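Local coordinates for photoreceptor-histidine kinase BphP (Stigmatella aurantiaca DW4/3-1, PDB 6BAF), which binds a biliverdin-type linear tetrapyrrole in its chromophore-binding domain and probably couples light absorption to histidine kinase signalling in myxobacterial development, at residues A[19-24]-A[104-109]; A[78-83]-A[95-100]; A[120-125]-A[287-292]; A[204-209]-A[260-265]; A[210-215]-A[277-282]. All blocks are in the same frame, centred on the assembly; numbering follows the deposited sequence. Where two conformers were deposited one is given.

Contact 1 of 5, residues A[19-24]-A[104-109]; sequences VLLVLS and LILELE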
# COMPACT_ATOMS: atom_id res chain seq x y z
N VAL A 19 -20.86 13.90 -5.49
CA VAL A 19 -21.93 13.80 -6.47
C VAL A 19 -22.04 12.34 -6.88
O VAL A 19 -21.02 11.67 -7.05
CB VAL A 19 -21.71 14.70 -7.71
CG1 VAL A 19 -22.67 14.29 -8.85
CG2 VAL A 19 -21.99 16.13 -7.36
N LEU A 20 -23.26 11.85 -7.04
CA LEU A 20 -23.50 10.52 -7.60
C LEU A 20 -24.10 10.65 -8.99
O LEU A 20 -25.08 11.37 -9.18
CB LEU A 20 -24.42 9.73 -6.69
CG LEU A 20 -24.63 8.28 -7.14
CD1 LEU A 20 -24.54 7.34 -5.95
CD2 LEU A 20 -25.99 8.17 -7.90
N LEU A 21 -23.51 9.96 -9.96
CA LEU A 21 -24.04 9.82 -11.31
C LEU A 21 -24.29 8.35 -11.61
O LEU A 21 -23.55 7.49 -11.13
CB LEU A 21 -23.05 10.38 -12.33
CG LEU A 21 -22.51 11.78 -12.09
CD1 LEU A 21 -21.47 12.07 -13.15
CD2 LEU A 21 -23.64 12.84 -12.13
N VAL A 22 -25.32 8.04 -12.40
CA VAL A 22 -25.48 6.72 -12.99
C VAL A 22 -25.30 6.86 -14.50
O VAL A 22 -25.82 7.80 -15.11
CB VAL A 22 -26.82 6.07 -12.65
CG1 VAL A 22 -26.93 4.74 -13.35
CG2 VAL A 22 -27.00 5.90 -11.13
N LEU A 23 -24.54 5.94 -15.08
CA LEU A 23 -24.09 5.98 -16.47
C LEU A 23 -24.60 4.77 -17.23
O LEU A 23 -24.51 3.63 -16.74
CB LEU A 23 -22.56 5.99 -16.54
CG LEU A 23 -21.80 7.06 -15.75
CD1 LEU A 23 -20.30 6.79 -15.89
CD2 LEU A 23 -22.10 8.37 -16.32
N SER A 24 -25.11 4.99 -18.44
CA SER A 24 -25.49 3.80 -19.18
C SER A 24 -24.26 3.10 -19.74
O SER A 24 -23.20 3.70 -19.90
CB SER A 24 -26.41 4.15 -20.35
OG SER A 24 -25.66 4.88 -21.31
N LEU A 104 -24.23 1.21 -13.54
CA LEU A 104 -22.87 1.71 -13.42
C LEU A 104 -22.94 3.04 -12.68
O LEU A 104 -23.47 4.03 -13.21
CB LEU A 104 -22.22 1.89 -14.80
CG LEU A 104 -20.72 1.97 -15.05
CD1 LEU A 104 -20.37 2.86 -16.23
CD2 LEU A 104 -19.78 2.16 -13.85
N ILE A 105 -22.44 3.07 -11.46
CA ILE A 105 -22.55 4.22 -10.58
C ILE A 105 -21.17 4.85 -10.45
O ILE A 105 -20.19 4.15 -10.15
CB ILE A 105 -23.10 3.82 -9.20
CG1 ILE A 105 -24.51 3.26 -9.36
CG2 ILE A 105 -22.98 5.01 -8.24
CD1 ILE A 105 -25.11 2.64 -8.11
N LEU A 106 -21.10 6.16 -10.67
CA LEU A 106 -19.85 6.90 -10.56
C LEU A 106 -20.03 7.94 -9.47
O LEU A 106 -20.94 8.79 -9.55
CB LEU A 106 -19.48 7.54 -11.90
CG LEU A 106 -18.35 8.57 -11.90
CD1 LEU A 106 -17.01 7.91 -11.49
CD2 LEU A 106 -18.25 9.24 -13.29
N GLU A 107 -19.24 7.83 -8.40
CA GLU A 107 -19.26 8.80 -7.31
C GLU A 107 -18.05 9.70 -7.41
O GLU A 107 -16.93 9.23 -7.68
CB GLU A 107 -19.31 8.08 -5.96
CG GLU A 107 -20.65 7.38 -5.90
CD GLU A 107 -20.87 6.60 -4.66
OE1 GLU A 107 -20.17 5.55 -4.46
OE2 GLU A 107 -21.76 7.03 -3.88
N LEU A 108 -18.28 11.00 -7.23
CA LEU A 108 -17.26 12.03 -7.43
C LEU A 108 -17.07 12.78 -6.12
O LEU A 108 -18.04 13.32 -5.57
CB LEU A 108 -17.65 13.02 -8.52
CG LEU A 108 -17.89 12.43 -9.91
CD1 LEU A 108 -18.34 13.52 -10.88
CD2 LEU A 108 -16.68 11.69 -10.44
N GLU A 109 -15.83 12.79 -5.62
CA GLU A 109 -15.45 13.55 -4.43
C GLU A 109 -14.31 14.50 -4.78
O GLU A 109 -13.38 14.12 -5.51
CB GLU A 109 -15.03 12.62 -3.30
CG GLU A 109 -16.23 11.94 -2.59
CD GLU A 109 -15.78 10.82 -1.60
OE1 GLU A 109 -16.53 10.53 -0.63
OE2 GLU A 109 -14.69 10.21 -1.79
O HOH W 1 -26.18 2.07 -15.65
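Leu-21 and Leu-106 form the middle of an antiparallel pairing between strands 19-23 and 104-109, a hydrogen-bonded pair with Leu-21 N to Leu-106 O at 2.9 Å and an almost straight N-H...O angle of 172°. This is the tight part: from Val-19 to Leu-21, facing Leu-106 to Leu-108, the backbones bond directly in both directions. Branched apolar residues suit the buried layer beneath, where Leu-21 CD1 meets Leu-108 CD1 at 4.1 Å. On the other face a chi1 of -175° swings Leu-20 CG beside its own carbonyl carbon, bringing CD1 to Ile-105 CG2 at 3.6 Å and beside the carboxylate of Glu-107, whose oxygens accept from the backbone of Val-236 and Leu-237. The far end is wetter. Leu-23 N still donates to Leu-104 O (2.9 Å), but in the other direction a water stands between Leu-23 O and Leu-104 N. Within the PAS sheet, strand 30-34 flanks 19-23, strand 90-100 flanks 103-110, and helix 37-41 covers Val-19 and Leu-108.

Contact 2 of 5, residues A[78-83]-A[95-100]; sequences NPLKVV and GIAHRH
The carboxamide of Asn-78 lies against the backbone of Ala-97 and grips it twice, as a neighbouring strand's peptide might. Its ND2 gives a bond of 2.9 Å to Ala-97 O, which lies close to the amide plane, while its OD1 accepts from Ala-97 N at 3.0 Å, this donor standing above the carbonyl plane. Both bonds are nearly straight at the hydrogen; chi1 of -68° carries the amide toward Ala-97, and chi2 of -43° sets its plane. An alanine here would lose both bonds and is likely to leave the N-H and C=O of Ala-97 without these partners. To one side of this grip Ile-96 CG2 lies 4.0 Å from Asn-78 ND2; to the other, Leu-80 leans over the methyl of Ala-97, its CD1 3.8 Å from Ala-97 CB. Pro-79, entered through a cis peptide bond, leads into regular pairing, with Leu-80 N to Gly-95 O at 2.7 Å and a return bond from Gly-95 N. Glycine suits position 95 because a beta carbon would press on Val-82 CG2 and Leu-80 CB. The hairpin of strands 80-85 and 90-100 borders the PAS sheet, with helix 59-69 over Leu-80 and Ala-97 and strand 103-110 beyond 90-100.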
# COMPACT_ATOMS: atom_id res chain seq x y z
N ASN A 78 -10.14 1.90 -9.68
CA ASN A 78 -10.39 3.05 -8.80
C ASN A 78 -9.11 3.41 -8.03
O ASN A 78 -8.32 2.53 -7.71
CB ASN A 78 -11.55 2.79 -7.82
CG ASN A 78 -12.91 2.68 -8.53
OD1 ASN A 78 -13.20 3.47 -9.42
ND2 ASN A 78 -13.70 1.70 -8.16
N PRO A 79 -8.89 4.70 -7.74
CA PRO A 79 -9.77 5.83 -8.09
C PRO A 79 -9.54 6.31 -9.53
O PRO A 79 -8.45 6.19 -10.07
CB PRO A 79 -9.38 6.90 -7.08
CG PRO A 79 -7.80 6.63 -6.87
CD PRO A 79 -7.71 5.10 -6.94
N LEU A 80 -10.59 6.82 -10.16
CA LEU A 80 -10.46 7.36 -11.50
C LEU A 80 -10.15 8.83 -11.38
O LEU A 80 -10.69 9.52 -10.52
CB LEU A 80 -11.75 7.15 -12.29
CG LEU A 80 -12.28 5.72 -12.20
CD1 LEU A 80 -13.67 5.64 -12.85
CD2 LEU A 80 -11.29 4.71 -12.83
N LYS A 81 -9.26 9.33 -12.23
CA LYS A 81 -9.04 10.76 -12.28
C LYS A 81 -10.14 11.37 -13.15
O LYS A 81 -10.28 11.02 -14.32
CB LYS A 81 -7.66 11.08 -12.84
CG LYS A 81 -7.44 12.58 -12.97
CD LYS A 81 -6.00 12.96 -13.37
CE LYS A 81 -5.48 12.07 -14.51
NZ LYS A 81 -5.86 12.60 -15.85
N VAL A 82 -10.93 12.26 -12.57
CA VAL A 82 -12.01 12.90 -13.29
C VAL A 82 -11.74 14.39 -13.24
O VAL A 82 -11.65 14.96 -12.14
CB VAL A 82 -13.39 12.57 -12.69
CG1 VAL A 82 -14.46 13.43 -13.35
CG2 VAL A 82 -13.68 11.05 -12.81
N VAL A 83 -11.62 15.02 -14.40
CA VAL A 83 -11.43 16.46 -14.48
C VAL A 83 -12.65 17.04 -15.18
O VAL A 83 -12.86 16.80 -16.37
CB VAL A 83 -10.13 16.81 -15.22
CG1 VAL A 83 -9.97 18.33 -15.33
CG2 VAL A 83 -8.92 16.14 -14.51
N GLY A 95 -12.95 9.80 -8.81
CA GLY A 95 -14.10 9.00 -9.15
C GLY A 95 -13.92 7.62 -8.54
O GLY A 95 -12.85 7.01 -8.64
N ILE A 96 -14.96 7.17 -7.87
CA ILE A 96 -15.07 5.79 -7.45
C ILE A 96 -16.28 5.22 -8.19
O ILE A 96 -17.42 5.66 -7.95
CB ILE A 96 -15.23 5.69 -5.94
CG1 ILE A 96 -14.07 6.44 -5.27
CG2 ILE A 96 -15.34 4.26 -5.53
CD1 ILE A 96 -14.43 6.93 -3.90
N ALA A 97 -16.04 4.27 -9.09
CA ALA A 97 -17.10 3.73 -9.92
C ALA A 97 -17.28 2.25 -9.61
O ALA A 97 -16.31 1.55 -9.33
CB ALA A 97 -16.79 3.95 -11.41
N HIS A 98 -18.52 1.78 -9.64
CA HIS A 98 -18.80 0.37 -9.44
C HIS A 98 -20.06 -0.00 -10.24
O HIS A 98 -20.83 0.86 -10.64
CB HIS A 98 -18.98 0.01 -7.94
CG HIS A 98 -20.26 0.48 -7.33
ND1 HIS A 98 -20.46 1.79 -6.92
CD2 HIS A 98 -21.42 -0.18 -7.05
CE1 HIS A 98 -21.69 1.91 -6.44
NE2 HIS A 98 -22.29 0.74 -6.51
N ARG A 99 -20.21 -1.30 -10.48
CA ARG A 99 -21.39 -1.90 -11.07
C ARG A 99 -22.14 -2.67 -10.01
O ARG A 99 -21.54 -3.44 -9.26
CB ARG A 99 -21.01 -2.82 -12.22
CG ARG A 99 -20.28 -2.09 -13.34
CD ARG A 99 -20.08 -3.01 -14.54
NE ARG A 99 -19.47 -2.28 -15.63
CZ ARG A 99 -18.16 -2.21 -15.83
NH1 ARG A 99 -17.33 -2.84 -15.00
NH2 ARG A 99 -17.67 -1.50 -16.82
N HIS A 100 -23.45 -2.46 -9.93
CA HIS A 100 -24.27 -3.24 -9.02
C HIS A 100 -25.70 -3.24 -9.52
O HIS A 100 -26.22 -2.19 -9.93
CB HIS A 100 -24.19 -2.67 -7.60
CG HIS A 100 -25.01 -3.43 -6.59
ND1 HIS A 100 -24.82 -4.78 -6.34
CD2 HIS A 100 -25.99 -3.03 -5.75
CE1 HIS A 100 -25.65 -5.17 -5.39
NE2 HIS A 100 -26.38 -4.13 -5.02

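Contact 3 of 5, residues A[120-125]-A[287-292]; sequences LSFFHA and RTACEF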
# COMPACT_ATOMS: atom_id res chain seq x y z
N LEU A 120 1.55 8.69 -1.81
CA LEU A 120 2.65 8.58 -0.87
C LEU A 120 2.14 8.35 0.54
O LEU A 120 2.67 7.51 1.28
CB LEU A 120 3.53 9.84 -0.94
CG LEU A 120 4.81 9.87 -0.09
CD1 LEU A 120 5.59 8.56 -0.23
CD2 LEU A 120 5.68 11.04 -0.50
N SER A 121 1.07 9.05 0.93
CA SER A 121 0.50 8.80 2.26
C SER A 121 -0.00 7.37 2.40
O SER A 121 0.19 6.74 3.45
CB SER A 121 -0.63 9.77 2.54
OG SER A 121 -0.20 11.06 2.16
N PHE A 122 -0.65 6.82 1.37
CA PHE A 122 -1.11 5.43 1.46
C PHE A 122 0.08 4.47 1.63
O PHE A 122 0.03 3.54 2.44
CB PHE A 122 -1.93 5.06 0.22
CG PHE A 122 -2.37 3.62 0.18
CD1 PHE A 122 -1.55 2.62 -0.37
CD2 PHE A 122 -3.62 3.25 0.67
CE1 PHE A 122 -1.96 1.29 -0.40
CE2 PHE A 122 -4.04 1.93 0.62
CZ PHE A 122 -3.21 0.93 0.10
N PHE A 123 1.12 4.65 0.79
CA PHE A 123 2.36 3.86 0.88
C PHE A 123 2.89 3.81 2.31
O PHE A 123 3.05 2.73 2.89
CB PHE A 123 3.38 4.45 -0.11
CG PHE A 123 4.75 3.87 -0.04
CD1 PHE A 123 5.08 2.75 -0.80
CD2 PHE A 123 5.72 4.46 0.77
CE1 PHE A 123 6.37 2.21 -0.77
CE2 PHE A 123 7.03 3.93 0.82
CZ PHE A 123 7.36 2.81 0.04
N HIS A 124 3.06 4.97 2.96
CA HIS A 124 3.60 4.99 4.33
C HIS A 124 2.61 4.43 5.34
O HIS A 124 2.99 3.66 6.26
CB HIS A 124 4.00 6.42 4.73
CG HIS A 124 5.22 6.94 4.02
ND1 HIS A 124 6.43 6.25 4.01
CD2 HIS A 124 5.44 8.07 3.31
CE1 HIS A 124 7.30 6.92 3.28
NE2 HIS A 124 6.74 8.04 2.87
N ALA A 125 1.33 4.80 5.21
CA ALA A 125 0.32 4.33 6.16
C ALA A 125 0.26 2.81 6.20
O ALA A 125 0.27 2.21 7.28
CB ALA A 125 -1.05 4.90 5.77
N ARG A 287 -8.86 6.92 4.02
CA ARG A 287 -9.92 5.93 4.15
C ARG A 287 -9.47 4.59 3.62
O ARG A 287 -9.65 3.55 4.27
CB ARG A 287 -11.19 6.35 3.40
CG ARG A 287 -11.88 7.54 3.94
CD ARG A 287 -13.35 7.58 3.49
NE ARG A 287 -13.60 7.25 2.08
CZ ARG A 287 -13.70 8.15 1.10
NH1 ARG A 287 -13.52 9.43 1.38
NH2 ARG A 287 -13.98 7.76 -0.14
N THR A 288 -8.86 4.59 2.44
CA THR A 288 -8.42 3.35 1.81
C THR A 288 -7.29 2.67 2.60
O THR A 288 -7.23 1.43 2.67
CB THR A 288 -7.98 3.68 0.40
OG1 THR A 288 -8.95 4.59 -0.13
CG2 THR A 288 -8.08 2.48 -0.41
N ALA A 289 -6.39 3.47 3.19
CA ALA A 289 -5.36 2.91 4.06
C ALA A 289 -6.01 2.24 5.26
O ALA A 289 -5.66 1.10 5.63
CB ALA A 289 -4.40 4.04 4.49
N CYS A 290 -7.01 2.89 5.83
CA CYS A 290 -7.67 2.30 6.99
C CYS A 290 -8.40 1.03 6.60
O CYS A 290 -8.33 0.02 7.32
CB CYS A 290 -8.63 3.29 7.61
SG CYS A 290 -7.76 4.61 8.46
N GLU A 291 -9.10 1.04 5.47
CA GLU A 291 -9.82 -0.16 5.07
C GLU A 291 -8.84 -1.28 4.76
O GLU A 291 -9.11 -2.45 5.06
CB GLU A 291 -10.79 0.14 3.90
CG GLU A 291 -10.20 0.34 2.48
CD GLU A 291 -11.28 0.74 1.42
OE1 GLU A 291 -12.44 0.95 1.82
OE2 GLU A 291 -10.97 0.83 0.20
N PHE A 292 -7.68 -0.95 4.18
CA PHE A 292 -6.65 -1.96 3.93
C PHE A 292 -6.15 -2.58 5.24
O PHE A 292 -5.98 -3.80 5.34
CB PHE A 292 -5.50 -1.31 3.15
CG PHE A 292 -4.46 -2.28 2.71
CD1 PHE A 292 -3.45 -2.66 3.58
CD2 PHE A 292 -4.52 -2.86 1.44
CE1 PHE A 292 -2.50 -3.60 3.19
CE2 PHE A 292 -3.55 -3.79 1.05
CZ PHE A 292 -2.56 -4.16 1.92
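Phe-122 reaches from helix 120-125 to helix 287-292, its ring edge meeting the backbone at Thr-288 and Ala-289. From CB the chain leaves with CG anti to the backbone N (chi1 176°), which carries the ring across the interface. CD2 and CE2 both rest on the Ala-289 backbone, each 3.8 Å from Ala-289 N and about as far from its CA. CE2 also lies 3.8 Å from Thr-288 O. At the tip, CZ comes 4.2 Å from Phe-292 CD2, in an offset edge-to-face pair whose planes stand at 79°, the edge of Phe-122 turned toward the face of Phe-292. One turn on, the small Ala-125 sets CB against Ala-289 CB at 3.7 Å, so alanines suit the close approach of the backbones. A leucine in place of Phe-122 would probably leave the ring of Phe-292 without this edge-on aromatic partner. Phe-123 of the second subunit also meets Phe-122 edge-to-face. The segments run roughly parallel, 24° apart, as in the helical bundle that forms the dimer interface of many bacterial phytochromes.

Contact 4 of 5, residues A[204-209]-A[260-265]; sequences LNWLRI and SLMKDG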
# COMPACT_ATOMS: atom_id res chain seq x y z
N LEU A 204 -20.94 -7.07 3.07
CA LEU A 204 -20.64 -6.96 1.65
C LEU A 204 -19.86 -5.72 1.32
O LEU A 204 -19.05 -5.73 0.40
CB LEU A 204 -21.93 -6.96 0.83
CG LEU A 204 -22.88 -8.16 1.04
CD1 LEU A 204 -24.15 -7.93 0.29
CD2 LEU A 204 -22.24 -9.46 0.61
N ASN A 205 -20.14 -4.63 2.02
CA ASN A 205 -19.55 -3.32 1.79
C ASN A 205 -18.81 -2.98 3.08
O ASN A 205 -19.45 -2.70 4.12
CB ASN A 205 -20.64 -2.29 1.45
CG ASN A 205 -20.06 -0.92 1.23
OD1 ASN A 205 -18.90 -0.72 1.53
ND2 ASN A 205 -20.83 0.03 0.69
N TRP A 206 -17.47 -2.99 3.04
CA TRP A 206 -16.68 -3.05 4.27
C TRP A 206 -16.31 -1.68 4.85
O TRP A 206 -15.65 -1.63 5.89
CB TRP A 206 -15.41 -3.86 4.03
CG TRP A 206 -15.71 -5.28 3.70
CD1 TRP A 206 -16.87 -5.98 3.99
CD2 TRP A 206 -14.84 -6.19 3.03
NE1 TRP A 206 -16.76 -7.28 3.55
CE2 TRP A 206 -15.53 -7.43 2.94
CE3 TRP A 206 -13.55 -6.08 2.48
CZ2 TRP A 206 -14.96 -8.54 2.32
CZ3 TRP A 206 -12.98 -7.19 1.87
CH2 TRP A 206 -13.68 -8.41 1.80
N LEU A 207 -16.76 -0.59 4.26
CA LEU A 207 -16.40 0.75 4.73
C LEU A 207 -17.60 1.67 4.66
O LEU A 207 -18.35 1.62 3.68
CB LEU A 207 -15.24 1.33 3.87
CG LEU A 207 -15.05 2.86 3.89
CD1 LEU A 207 -14.44 3.29 5.17
CD2 LEU A 207 -14.28 3.38 2.65
N ARG A 208 -17.82 2.49 5.68
CA ARG A 208 -18.84 3.52 5.61
C ARG A 208 -18.31 4.74 6.33
O ARG A 208 -17.61 4.61 7.34
CB ARG A 208 -20.18 3.07 6.22
CG ARG A 208 -20.06 2.62 7.66
CD ARG A 208 -20.75 1.28 7.86
NE ARG A 208 -20.21 0.19 7.04
CZ ARG A 208 -19.37 -0.74 7.51
NH1 ARG A 208 -18.93 -1.72 6.72
NH2 ARG A 208 -18.95 -0.65 8.79
N ILE A 209 -18.64 5.91 5.81
CA ILE A 209 -18.20 7.15 6.44
C ILE A 209 -19.34 8.16 6.41
O ILE A 209 -20.02 8.34 5.38
CB ILE A 209 -16.92 7.72 5.79
CG1 ILE A 209 -16.43 8.91 6.63
CG2 ILE A 209 -17.14 8.12 4.33
CD1 ILE A 209 -15.05 9.38 6.30
N SER A 260 -15.68 -2.93 8.44
CA SER A 260 -16.09 -4.28 8.82
C SER A 260 -14.87 -5.16 9.06
O SER A 260 -13.91 -5.13 8.30
CB SER A 260 -16.94 -4.91 7.71
OG SER A 260 -17.99 -4.03 7.30
N LEU A 261 -14.94 -5.98 10.10
CA LEU A 261 -13.96 -7.02 10.33
C LEU A 261 -14.61 -8.33 9.98
O LEU A 261 -15.70 -8.63 10.48
CB LEU A 261 -13.47 -7.00 11.77
CG LEU A 261 -12.83 -5.67 12.16
CD1 LEU A 261 -12.45 -5.64 13.62
CD2 LEU A 261 -11.55 -5.40 11.29
N MET A 262 -13.97 -9.10 9.11
CA MET A 262 -14.55 -10.33 8.60
C MET A 262 -13.74 -11.53 9.07
O MET A 262 -12.52 -11.46 9.19
CB MET A 262 -14.60 -10.29 7.07
CG MET A 262 -15.42 -9.11 6.51
SD MET A 262 -17.22 -9.34 6.82
CE MET A 262 -17.54 -10.81 5.81
N LYS A 263 -14.43 -12.62 9.36
CA LYS A 263 -13.76 -13.86 9.75
C LYS A 263 -14.58 -15.03 9.24
O LYS A 263 -15.76 -15.14 9.58
CB LYS A 263 -13.56 -13.96 11.26
CG LYS A 263 -13.20 -15.38 11.69
CD LYS A 263 -12.65 -15.40 13.11
CE LYS A 263 -12.54 -16.83 13.66
NZ LYS A 263 -11.70 -16.78 14.90
N ASP A 264 -13.97 -15.86 8.40
CA ASP A 264 -14.67 -16.99 7.77
C ASP A 264 -15.89 -16.52 6.98
O ASP A 264 -16.95 -17.14 7.02
CB ASP A 264 -15.08 -18.05 8.80
CG ASP A 264 -13.88 -18.66 9.57
OD1 ASP A 264 -13.98 -18.78 10.83
OD2 ASP A 264 -12.86 -19.03 8.92
N GLY A 265 -15.77 -15.40 6.27
CA GLY A 265 -16.89 -14.92 5.46
C GLY A 265 -18.06 -14.34 6.24
O GLY A 265 -19.12 -14.07 5.66
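A single guanidinium nitrogen, NH1 of Arg-208, serves two oxygens at once: it donates to Ser-260 OG at only 2.6 Å across the contact and to Asn-205 O at 2.8 Å within its own segment. Asn-205 O lies in the guanidinium plane and offers a lone pair, whereas the serine oxygen is tilted 17° from that plane. The arginine reaches them by a folded path, CG sitting between the backbone N and the carbonyl carbon (chi1 57°) and the chain bending again at chi2 and chi3. Serine suits its place because OG can accept from Arg-208 NH1 while also bonding to the carbonyl Tyr-202 O, which can only accept. Beside it, Ser-260 N bonds to Trp-206 O at 2.9 Å. Met-262 crosses the indole of Trp-206 at about a right angle: its flexible chain, bent at chi2 and chi3, lays CG over one face, 4.1 Å from the centroid of the five-membered ring, and brings SD obliquely beside it in a Met-aromatic contact. Ser-258 OG is a further partner of Arg-208 NH2. Arg-208 also touches the bilin, so this polar network, at the border strand of the GAF sheet, probably fixes how the positive group is presented to the chromophore.

Contact 5 of 5, residues A[210-215]-A[277-282]; sequences IPTIDY and SGTRYV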
# COMPACT_ATOMS: atom_id res chain seq x y z
N ILE A 210 -19.54 8.83 7.55
CA ILE A 210 -20.49 9.92 7.71
C ILE A 210 -19.69 11.12 8.20
O ILE A 210 -19.49 11.27 9.41
CB ILE A 210 -21.59 9.53 8.71
CG1 ILE A 210 -22.20 8.19 8.31
CG2 ILE A 210 -22.66 10.66 8.86
CD1 ILE A 210 -22.98 7.53 9.44
N PRO A 211 -19.18 11.98 7.31
CA PRO A 211 -18.26 13.04 7.77
C PRO A 211 -18.94 14.15 8.56
O PRO A 211 -18.25 14.86 9.29
CB PRO A 211 -17.64 13.58 6.47
CG PRO A 211 -18.54 13.08 5.36
CD PRO A 211 -19.24 11.86 5.84
N THR A 212 -20.25 14.34 8.39
CA THR A 212 -21.05 15.15 9.30
C THR A 212 -22.46 14.57 9.39
O THR A 212 -23.05 14.23 8.35
CB THR A 212 -21.13 16.62 8.88
OG1 THR A 212 -21.97 17.30 9.81
CG2 THR A 212 -21.71 16.79 7.47
N ILE A 213 -22.97 14.41 10.61
CA ILE A 213 -24.34 13.91 10.72
C ILE A 213 -25.39 14.96 10.40
O ILE A 213 -26.56 14.61 10.31
CB ILE A 213 -24.67 13.35 12.11
CG1 ILE A 213 -24.83 14.50 13.11
CG2 ILE A 213 -23.64 12.29 12.51
CD1 ILE A 213 -25.33 14.03 14.48
N ASP A 214 -25.00 16.23 10.18
CA ASP A 214 -25.93 17.32 9.83
C ASP A 214 -25.76 17.65 8.35
O ASP A 214 -24.86 18.41 7.97
CB ASP A 214 -25.66 18.57 10.67
CG ASP A 214 -25.95 18.33 12.14
OD1 ASP A 214 -27.00 17.71 12.44
OD2 ASP A 214 -25.09 18.73 12.98
N TYR A 215 -26.60 17.06 7.53
CA TYR A 215 -26.51 17.32 6.11
C TYR A 215 -27.92 17.25 5.55
O TYR A 215 -28.79 16.57 6.09
CB TYR A 215 -25.58 16.31 5.40
CG TYR A 215 -26.06 14.85 5.43
CD1 TYR A 215 -26.89 14.36 4.41
CD2 TYR A 215 -25.66 13.98 6.43
CE1 TYR A 215 -27.33 13.02 4.42
CE2 TYR A 215 -26.08 12.65 6.45
CZ TYR A 215 -26.93 12.19 5.43
OH TYR A 215 -27.33 10.90 5.42
N SER A 277 -16.16 16.25 18.43
CA SER A 277 -15.81 17.61 18.02
C SER A 277 -16.72 18.15 16.94
O SER A 277 -17.87 18.51 17.20
CB SER A 277 -14.37 17.65 17.45
OG SER A 277 -13.38 17.13 18.35
N GLY A 278 -16.19 18.25 15.74
CA GLY A 278 -16.93 18.75 14.60
C GLY A 278 -16.90 17.68 13.53
O GLY A 278 -17.08 16.49 13.86
N THR A 279 -16.62 18.05 12.29
CA THR A 279 -16.71 17.14 11.16
C THR A 279 -15.43 16.32 10.99
O THR A 279 -14.40 16.59 11.60
CB THR A 279 -16.97 17.91 9.88
OG1 THR A 279 -15.83 18.72 9.60
CG2 THR A 279 -18.21 18.75 10.02
N ARG A 280 -15.49 15.34 10.07
CA ARG A 280 -14.35 14.46 9.77
C ARG A 280 -14.44 13.98 8.32
O ARG A 280 -14.81 12.83 8.04
CB ARG A 280 -14.30 13.27 10.72
CG ARG A 280 -12.89 12.92 11.13
CD ARG A 280 -12.40 14.09 11.97
NE ARG A 280 -10.97 14.12 11.99
CZ ARG A 280 -10.26 15.24 12.02
NH1 ARG A 280 -10.86 16.43 12.03
NH2 ARG A 280 -8.94 15.14 12.00
N TYR A 281 -14.10 14.86 7.38
CA TYR A 281 -14.00 14.51 5.96
C TYR A 281 -12.68 13.80 5.68
O TYR A 281 -11.73 14.39 5.16
CB TYR A 281 -14.11 15.75 5.09
CG TYR A 281 -15.45 16.40 5.17
CD1 TYR A 281 -16.45 16.03 4.30
CD2 TYR A 281 -15.72 17.38 6.12
CE1 TYR A 281 -17.70 16.60 4.35
CE2 TYR A 281 -16.96 17.98 6.18
CZ TYR A 281 -17.96 17.57 5.27
OH TYR A 281 -19.24 18.11 5.29
N VAL A 282 -12.62 12.52 6.00
CA VAL A 282 -11.37 11.75 5.83
C VAL A 282 -11.01 11.66 4.34
O VAL A 282 -11.85 11.23 3.53
CB VAL A 282 -11.54 10.35 6.43
CG1 VAL A 282 -10.22 9.58 6.37
CG2 VAL A 282 -12.07 10.44 7.84
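One backbone bond joins the two loops, Arg-280 N to Pro-211 O at 2.9 Å, and Tyr-281 is the centre of an inverse gamma turn. The phenol ring, with chi1 -66°, lies with one face on Pro-211: CB of the proline stands 3.8 Å from the Tyr-281 centroid and 22° off the normal, in a CH-pi contact, with Pro-211 CB to Tyr-281 CD1 at 3.5 Å. Proline suits the place, since its rigid ring offers C-H groups to an aromatic face. Thr-212 runs alongside both neighbours, CB 3.8 Å from Thr-279 CG2 and CG2 3.5 Å from Tyr-281 OH. A chi1 of 178° puts Thr-212 OG1 beside its carbonyl carbon, where it accepts from Asp-214 N at 3.2 Å, and Gln-254 NE2 also bonds to this hydroxyl. Threonine thus gives a methyl to the packing and an oxygen to the turn. The arrangement is an ST turn beside a proline-tyrosine CH-pi contact, on the GAF surface next to Ile-210 of the bilin pocket.

Contacts 1 and 2 belong to one PAS sheet, strands 103-110 and 90-100 being neighbours in it; both are buried, but contact 1 rests on aliphatic packing and regular backbone pairing, while contact 2 replaces part of that pairing with a side-chain amide. Contact 3, also buried, is aromatic and helical and, like contact 2, touches the second subunit. Contacts 4 and 5 share the GAF region: 4 is buried, close to the bilin, and mixes a polar network with a Met-aromatic contact, whereas 5 is a surface meeting of loops. Arg-287 of contact 3 ties the parts together, through a salt bridge to Glu-109 of contact 1, a probable hydrogen bond to Val-282 of contact 5, and packing on Ile-209 of contact 4.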